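Local coordinates for protein putative transcriptional regulator, LysR family (Vibrio parahaemolyticus, PDB 3OXN) that probably acts as a LysR-family DNA-binding transcription factor, the piece here being its substrate-binding domain, at residues A[119-125]-A[145-150]. Coordinates in Å, arbitrary orientation, origin at the centre of the assembly. Residues are numbered along the deposited sequence.
Sequences AMIAISD and LRAYHL
Two parallel strand ends lie in register, Ala119 beside Leu145 (CA–CA 4.4 Å) and Met120 beside Arg146 (4.8 Å). Met120 N donates to Leu145 O (2.7 Å); Ala147 N reaches Met120 O weakly (3.3 Å). Ala119 and Leu145 (t, p) share one face, CB–CB 4.0 Å; small alanine leaves room for Ile164. On the other, beside selenomethionine Met120 (chi1 t), Arg146 (chi1 t, chi2 105°, chi3 t, chi4 -106°) bends past the strand end: NH1 and NH2 lie 3.3 Å from Asp125 OD1 in a salt bridge, and NH2 weakly bonds Ile123 O (3.0 Å). Tyr148 (chi1 -98°) starts away but swings back, OH weakly bonding Arg146 NH2 (3.3 Å). Ile121 (m, m) leaves sideways, bringing CD1 to Ala147 CB and CG2 to Leu150 CB, both 3.4 Å. Ala122 (phi 56°) turns the chain. Ser124 OG (p) weakly caps Val127 N of helix 125-134, the link in a right-handed beta-alpha-beta crossover, as in periplasmic-binding-protein-like folds. Strand 163-167 and a second-subunit strand flank the pair; helix 151-156 packs on Ile121 and Leu145.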
ATOM      1  N   ALA A 119      -5.428  12.286  10.646  1.00 32.06           N
ATOM      2  CA  ALA A 119      -5.233  11.006   9.965  1.00 32.97           C
ATOM      3  C   ALA A 119      -3.862  10.976   9.293  1.00 32.29           C
ATOM      4  O   ALA A 119      -3.595  11.762   8.392  1.00 32.99           O
ATOM      5  CB  ALA A 119      -6.332  10.772   8.949  1.00 33.26           C
HETATM    6  N   MSE A 120      -2.984  10.081   9.733  1.00 34.52           N
HETATM    7  CA  MSE A 120      -1.608  10.089   9.234  1.00 36.18           C
HETATM    8  C   MSE A 120      -1.323   9.021   8.203  1.00 33.38           C
HETATM    9  O   MSE A 120      -1.209   7.848   8.534  1.00 37.50           O
HETATM   10  CB  MSE A 120      -0.624   9.935  10.376  1.00 37.84           C
HETATM   11  CG  MSE A 120       0.803   9.964   9.909  1.00 39.80           C
HETATM   12 SE   MSE A 120       2.050  10.339  11.366  1.00 73.34          SE
HETATM   13  CE  MSE A 120       1.091  11.793  12.271  1.00 43.76           C
ATOM     14  N   ILE A 121      -1.169   9.430   6.954  1.00 30.32           N
ATOM     15  CA  ILE A 121      -1.058   8.468   5.872  1.00 32.26           C
ATOM     16  C   ILE A 121       0.369   8.340   5.352  1.00 31.50           C
ATOM     17  O   ILE A 121       1.100   9.319   5.341  1.00 35.43           O
ATOM     18  CB  ILE A 121      -2.023   8.844   4.736  1.00 34.71           C
ATOM     19  CG1 ILE A 121      -3.434   8.416   5.119  1.00 32.97           C
ATOM     20  CG2 ILE A 121      -1.599   8.204   3.421  1.00 34.83           C
ATOM     21  CD1 ILE A 121      -3.469   6.997   5.631  1.00 35.51           C
ATOM     22  N   ALA A 122       0.769   7.119   4.992  1.00 31.89           N
ATOM     23  CA  ALA A 122       1.981   6.830   4.210  1.00 31.13           C
ATOM     24  C   ALA A 122       3.290   7.348   4.784  1.00 31.43           C
ATOM     25  O   ALA A 122       4.302   7.421   4.076  1.00 28.41           O
ATOM     26  CB  ALA A 122       1.807   7.322   2.783  1.00 31.28           C
ATOM     27  N   ILE A 123       3.260   7.704   6.063  1.00 32.60           N
ATOM     28  CA  ILE A 123       4.401   8.264   6.770  1.00 30.41           C
ATOM     29  C   ILE A 123       5.084   7.154   7.534  1.00 35.99           C
ATOM     30  O   ILE A 123       4.444   6.473   8.338  1.00 42.87           O
ATOM     31  CB  ILE A 123       3.918   9.263   7.826  1.00 31.71           C
ATOM     32  CG1 ILE A 123       3.325  10.512   7.162  1.00 34.63           C
ATOM     33  CG2 ILE A 123       5.030   9.590   8.806  1.00 34.34           C
ATOM     34  CD1 ILE A 123       4.341  11.455   6.511  1.00 33.53           C
ATOM     35  N   SER A 124       6.377   6.958   7.319  1.00 33.70           N
ATOM     36  CA  SER A 124       7.092   5.954   8.101  1.00 32.01           C
ATOM     37  C   SER A 124       7.200   6.343   9.586  1.00 36.23           C
ATOM     38  O   SER A 124       7.181   7.523   9.929  1.00 34.63           O
ATOM     39  CB  SER A 124       8.475   5.746   7.524  1.00 30.12           C
ATOM     40  OG  SER A 124       9.188   6.960   7.532  1.00 32.12           O
ATOM     41  N   ASP A 125       7.302   5.348  10.465  1.00 38.10           N
ATOM     42  CA  ASP A 125       7.583   5.586  11.884  1.00 35.67           C
ATOM     43  C   ASP A 125       8.739   6.576  12.082  1.00 34.07           C
ATOM     44  O   ASP A 125       8.620   7.550  12.828  1.00 34.77           O
ATOM     45  CB  ASP A 125       7.926   4.264  12.587  1.00 39.41           C
ATOM     46  CG  ASP A 125       6.768   3.267  12.574  1.00 47.43           C
ATOM     47  OD1 ASP A 125       5.730   3.509  13.242  1.00 46.04           O
ATOM     48  OD2 ASP A 125       6.903   2.224  11.901  1.00 55.80           O
ATOM     49  N   LEU A 145      -6.471   8.250  13.039  1.00 37.66           N
ATOM     50  CA  LEU A 145      -6.197   7.211  12.048  1.00 37.75           C
ATOM     51  C   LEU A 145      -4.734   7.180  11.602  1.00 38.96           C
ATOM     52  O   LEU A 145      -4.142   8.213  11.281  1.00 37.92           O
ATOM     53  CB  LEU A 145      -7.127   7.358  10.840  1.00 37.33           C
ATOM     54  CG  LEU A 145      -6.866   6.469   9.620  1.00 38.00           C
ATOM     55  CD1 LEU A 145      -6.733   5.007  10.020  1.00 37.52           C
ATOM     56  CD2 LEU A 145      -7.965   6.648   8.558  1.00 37.54           C
ATOM     57  N   ARG A 146      -4.148   5.986  11.598  1.00 39.05           N
ATOM     58  CA  ARG A 146      -2.798   5.816  11.076  1.00 38.01           C
ATOM     59  C   ARG A 146      -2.777   4.633  10.132  1.00 37.01           C
ATOM     60  O   ARG A 146      -2.835   3.492  10.566  1.00 39.30           O
ATOM     61  CB  ARG A 146      -1.810   5.605  12.207  1.00 38.97           C
ATOM     62  CG  ARG A 146      -0.468   5.095  11.757  1.00 40.26           C
ATOM     63  CD  ARG A 146       0.587   6.175  11.791  1.00 41.76           C
ATOM     64  NE  ARG A 146       1.777   5.710  11.085  1.00 47.60           N
ATOM     65  CZ  ARG A 146       2.912   5.341  11.666  1.00 44.76           C
ATOM     66  NH1 ARG A 146       3.044   5.402  12.984  1.00 43.44           N
ATOM     67  NH2 ARG A 146       3.927   4.932  10.915  1.00 46.99           N
ATOM     68  N   ALA A 147      -2.730   4.913   8.837  1.00 36.58           N
ATOM     69  CA  ALA A 147      -2.740   3.864   7.828  1.00 36.57           C
ATOM     70  C   ALA A 147      -1.530   4.006   6.914  1.00 40.55           C
ATOM     71  O   ALA A 147      -0.563   4.684   7.263  1.00 42.79           O
ATOM     72  CB  ALA A 147      -4.019   3.917   7.028  1.00 38.77           C
ATOM     73  N   TYR A 148      -1.583   3.373   5.746  1.00 39.23           N
ATOM     74  CA  TYR A 148      -0.415   3.298   4.871  1.00 40.12           C
ATOM     75  C   TYR A 148      -0.778   3.371   3.399  1.00 42.99           C
ATOM     76  O   TYR A 148      -0.035   3.956   2.611  1.00 40.79           O
ATOM     77  CB  TYR A 148       0.415   2.052   5.164  1.00 44.54           C
ATOM     78  CG  TYR A 148       1.615   2.309   6.059  1.00 47.93           C
ATOM     79  CD1 TYR A 148       2.753   2.944   5.560  1.00 47.00           C
ATOM     80  CD2 TYR A 148       1.614   1.913   7.396  1.00 46.49           C
ATOM     81  CE1 TYR A 148       3.861   3.178   6.369  1.00 45.77           C
ATOM     82  CE2 TYR A 148       2.720   2.137   8.211  1.00 48.43           C
ATOM     83  CZ  TYR A 148       3.839   2.770   7.691  1.00 47.48           C
ATOM     84  OH  TYR A 148       4.941   2.991   8.496  1.00 51.10           O
ATOM     85  N   HIS A 149      -1.907   2.769   3.026  1.00 41.78           N
ATOM     86  CA  HIS A 149      -2.573   3.166   1.795  1.00 42.78           C
ATOM     87  C   HIS A 149      -3.488   4.273   2.273  1.00 43.93           C
ATOM     88  O   HIS A 149      -3.909   4.261   3.428  1.00 39.03           O
ATOM     89  CB  HIS A 149      -3.381   2.022   1.183  1.00 42.53           C
ATOM     90  CG  HIS A 149      -2.588   0.761   0.989  1.00 51.58           C
ATOM     91  ND1 HIS A 149      -1.462   0.702   0.207  1.00 52.13           N
ATOM     92  CD2 HIS A 149      -2.775  -0.493   1.481  1.00 50.05           C
ATOM     93  CE1 HIS A 149      -0.972  -0.532   0.232  1.00 49.52           C
ATOM     94  NE2 HIS A 149      -1.753  -1.271   0.992  1.00 45.27           N
ATOM     95  N   LEU A 150      -3.773   5.251   1.422  1.00 43.73           N
ATOM     96  CA  LEU A 150      -4.637   6.341   1.853  1.00 41.58           C
ATOM     97  C   LEU A 150      -6.133   6.144   1.590  1.00 44.03           C
ATOM     98  O   LEU A 150      -6.940   6.950   2.053  1.00 46.54           O
ATOM     99  CB  LEU A 150      -4.179   7.703   1.310  1.00 43.02           C
ATOM    100  CG  LEU A 150      -3.930   8.011  -0.175  1.00 44.49           C
ATOM    101  CD1 LEU A 150      -4.524   7.003  -1.188  1.00 41.72           C
ATOM    102  CD2 LEU A 150      -4.463   9.415  -0.417  1.00 39.93           C
TER